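Local coordinates for protein pilin (Streptococcus pyogenes serotype M1, PDB 3GLE) that builds the shaft of the pilus as its major subunit, stacking head to tail through intermolecular isopeptide bonds for adhesion to host cells, aggregation and biofilm formation, at residues V122-L127 and P135-I140. The protein carries 2 engineered substitutions. Numbering follows the deposited sequence.
Sequences VQVHVL and PVATYI
Strands 122-127 and 135-140 run antiparallel, their axes 4.4 Å apart at closest, and the ladder slips by one residue at His-125. At that step the carbonyl of His-125 takes two donors, Thr-138 N at 2.8 Å and, weakly, Tyr-139 N; beyond it, Leu-127 and Val-136 form a hydrogen-bonded pair through two reciprocal backbone bonds. The imidazole of His-125 stacks in offset fashion on the phenol of Tyr-139, planes 15° apart, with Tyr-139 CE2 lying 3.5 Å from His-125 CG. A chi1 of 61° puts CG of Tyr-139 between its backbone N and carbonyl carbon, which carries the ring over His-125. The bond from His-125 NE2 to Gln-123 OE1, 3.2 Å and from above the amide carbonyl plane, restrains the rotation of the imidazole; Gln-123 NE2 is in turn hydrogen-bonded to Tyr-99 OH. Val-136 O is gripped from opposite faces of its plane, by Leu-127 N and by Thr-138 OG1. On the face opposite the His-125 and Tyr-139 rings, Val-124 CG1 meets Ala-137 CB at 3.8 Å, Val-126 CG1 touches Pro-135 CB, and Phe-92 packs against Val-126 and Ala-137. Thr-138 and Tyr-139 opposite the single His-125 make this a classic beta bulge, here within a hairpin of the pilin's N-terminal all-beta domain.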
ATOM      1  N   VAL A 122      15.546  20.949   9.497  1.00 17.75           N
ATOM      2  CA  VAL A 122      16.483  21.258   8.424  1.00 17.25           C
ATOM      3  C   VAL A 122      17.176  22.604   8.692  1.00 17.16           C
ATOM      4  O   VAL A 122      16.515  23.635   8.818  1.00 17.30           O
ATOM      5  CB  VAL A 122      15.750  21.286   7.057  1.00 17.45           C
ATOM      6  CG1 VAL A 122      16.638  21.869   5.956  1.00 15.82           C
ATOM      7  CG2 VAL A 122      15.296  19.886   6.699  1.00 16.38           C
ATOM      8  N   GLN A 123      18.502  22.563   8.809  1.00 16.88           N
ATOM      9  CA  GLN A 123      19.341  23.743   8.953  1.00 17.17           C
ATOM     10  C   GLN A 123      19.931  24.133   7.601  1.00 17.00           C
ATOM     11  O   GLN A 123      20.689  23.353   7.002  1.00 17.53           O
ATOM     12  CB  GLN A 123      20.538  23.474   9.865  1.00 17.43           C
ATOM     13  CG  GLN A 123      20.300  23.021  11.294  1.00 18.90           C
ATOM     14  CD  GLN A 123      21.629  22.972  12.047  1.00 22.62           C
ATOM     15  OE1 GLN A 123      22.600  22.358  11.584  1.00 22.54           O
ATOM     16  NE2 GLN A 123      21.699  23.670  13.174  1.00 22.13           N
ATOM     17  N   VAL A 124      19.628  25.336   7.137  1.00 15.68           N
ATOM     18  CA  VAL A 124      20.261  25.832   5.937  1.00 14.89           C
ATOM     19  C   VAL A 124      21.320  26.809   6.400  1.00 14.52           C
ATOM     20  O   VAL A 124      21.020  27.852   7.030  1.00 13.91           O
ATOM     21  CB  VAL A 124      19.254  26.479   4.961  1.00 14.93           C
ATOM     22  CG1 VAL A 124      19.957  26.975   3.689  1.00 14.19           C
ATOM     23  CG2 VAL A 124      18.176  25.471   4.583  1.00 16.03           C
ATOM     24  N   HIS A 125      22.556  26.441   6.110  1.00 13.47           N
ATOM     25  CA  HIS A 125      23.707  27.228   6.478  1.00 13.97           C
ATOM     26  C   HIS A 125      24.032  28.233   5.353  1.00 13.86           C
ATOM     27  O   HIS A 125      24.461  27.843   4.260  1.00 13.02           O
ATOM     28  CB  HIS A 125      24.899  26.324   6.724  1.00 14.37           C
ATOM     29  CG  HIS A 125      24.752  25.441   7.916  1.00 13.58           C
ATOM     30  ND1 HIS A 125      25.507  25.609   9.054  1.00 13.48           N
ATOM     31  CD2 HIS A 125      23.971  24.357   8.132  1.00 12.41           C
ATOM     32  CE1 HIS A 125      25.185  24.676   9.931  1.00 12.35           C
ATOM     33  NE2 HIS A 125      24.257  23.903   9.393  1.00 12.86           N
ATOM     34  N   VAL A 126      23.789  29.510   5.642  1.00 13.18           N
ATOM     35  CA  VAL A 126      23.855  30.573   4.658  1.00 13.77           C
ATOM     36  C   VAL A 126      25.092  31.400   4.980  1.00 14.55           C
ATOM     37  O   VAL A 126      25.201  31.975   6.065  1.00 14.65           O
ATOM     38  CB  VAL A 126      22.576  31.459   4.680  1.00 13.79           C
ATOM     39  CG1 VAL A 126      22.712  32.623   3.713  1.00 13.36           C
ATOM     40  CG2 VAL A 126      21.330  30.653   4.336  1.00 11.37           C
ATOM     41  N   LEU A 127      26.048  31.384   4.056  1.00 15.19           N
ATOM     42  CA  LEU A 127      27.337  32.018   4.254  1.00 15.81           C
ATOM     43  C   LEU A 127      27.511  33.078   3.194  1.00 16.44           C
ATOM     44  O   LEU A 127      26.992  32.945   2.075  1.00 15.68           O
ATOM     45  CB  LEU A 127      28.502  31.003   4.148  1.00 15.54           C
ATOM     46  CG  LEU A 127      28.503  29.597   4.781  1.00 17.38           C
ATOM     47  CD1 LEU A 127      29.945  29.099   5.099  1.00 17.97           C
ATOM     48  CD2 LEU A 127      27.610  29.431   5.993  1.00 18.51           C
ATOM     49  N   PRO A 135      24.867  36.692   0.795  1.00 20.54           N
ATOM     50  CA  PRO A 135      24.693  35.475   1.567  1.00 20.07           C
ATOM     51  C   PRO A 135      23.957  34.435   0.736  1.00 19.72           C
ATOM     52  O   PRO A 135      22.906  34.714   0.157  1.00 18.89           O
ATOM     53  CB  PRO A 135      23.828  35.913   2.756  1.00 20.49           C
ATOM     54  CG  PRO A 135      23.971  37.428   2.814  1.00 20.64           C
ATOM     55  CD  PRO A 135      24.083  37.806   1.360  1.00 21.23           C
ATOM     56  N   VAL A 136      24.532  33.243   0.675  1.00 18.79           N
ATOM     57  CA  VAL A 136      23.974  32.169  -0.127  1.00 18.13           C
ATOM     58  C   VAL A 136      23.871  30.867   0.678  1.00 17.41           C
ATOM     59  O   VAL A 136      24.762  30.559   1.482  1.00 17.09           O
ATOM     60  CB  VAL A 136      24.814  32.021  -1.425  1.00 18.10           C
ATOM     61  CG1 VAL A 136      24.690  30.648  -2.055  1.00 19.46           C
ATOM     62  CG2 VAL A 136      24.402  33.081  -2.429  1.00 18.78           C
ATOM     63  N   ALA A 137      22.771  30.134   0.471  1.00 16.67           N
ATOM     64  CA  ALA A 137      22.610  28.751   0.925  1.00 16.57           C
ATOM     65  C   ALA A 137      23.804  27.893   0.496  1.00 17.05           C
ATOM     66  O   ALA A 137      24.036  27.699  -0.689  1.00 16.84           O
ATOM     67  CB  ALA A 137      21.296  28.159   0.346  1.00 16.74           C
ATOM     68  N   THR A 138      24.578  27.391   1.453  1.00 17.28           N
ATOM     69  CA  THR A 138      25.870  26.797   1.101  1.00 17.62           C
ATOM     70  C   THR A 138      25.910  25.324   1.413  1.00 18.27           C
ATOM     71  O   THR A 138      26.430  24.513   0.625  1.00 18.35           O
ATOM     72  CB  THR A 138      27.041  27.518   1.784  1.00 16.99           C
ATOM     73  OG1 THR A 138      27.040  28.884   1.369  1.00 16.49           O
ATOM     74  CG2 THR A 138      28.380  26.867   1.416  1.00 16.67           C
ATOM     75  N   TYR A 139      25.386  24.985   2.582  1.00 19.38           N
ATOM     76  CA  TYR A 139      25.085  23.609   2.876  1.00 20.57           C
ATOM     77  C   TYR A 139      23.852  23.387   3.719  1.00 20.69           C
ATOM     78  O   TYR A 139      23.362  24.304   4.403  1.00 20.16           O
ATOM     79  CB  TYR A 139      26.301  22.834   3.377  1.00 22.14           C
ATOM     80  CG  TYR A 139      26.951  23.294   4.640  1.00 25.93           C
ATOM     81  CD1 TYR A 139      27.959  24.253   4.609  1.00 30.43           C
ATOM     82  CD2 TYR A 139      26.615  22.708   5.859  1.00 30.18           C
ATOM     83  CE1 TYR A 139      28.604  24.655   5.784  1.00 34.98           C
ATOM     84  CE2 TYR A 139      27.241  23.096   7.044  1.00 34.10           C
ATOM     85  CZ  TYR A 139      28.231  24.071   7.001  1.00 35.43           C
ATOM     86  OH  TYR A 139      28.851  24.457   8.172  1.00 38.47           O
ATOM     87  N   ILE A 140      23.339  22.162   3.643  1.00 20.37           N
ATOM     88  CA  ILE A 140      22.064  21.832   4.241  1.00 21.18           C
ATOM     89  C   ILE A 140      22.165  20.525   5.023  1.00 21.48           C
ATOM     90  O   ILE A 140      22.696  19.520   4.524  1.00 21.38           O
ATOM     91  CB  ILE A 140      20.952  21.764   3.195  1.00 21.00           C
ATOM     92  CG1 ILE A 140      20.960  23.009   2.303  1.00 20.54           C
ATOM     93  CG2 ILE A 140      19.601  21.658   3.868  1.00 21.19           C
ATOM     94  CD1 ILE A 140      20.235  22.802   0.968  1.00 23.18           C
TER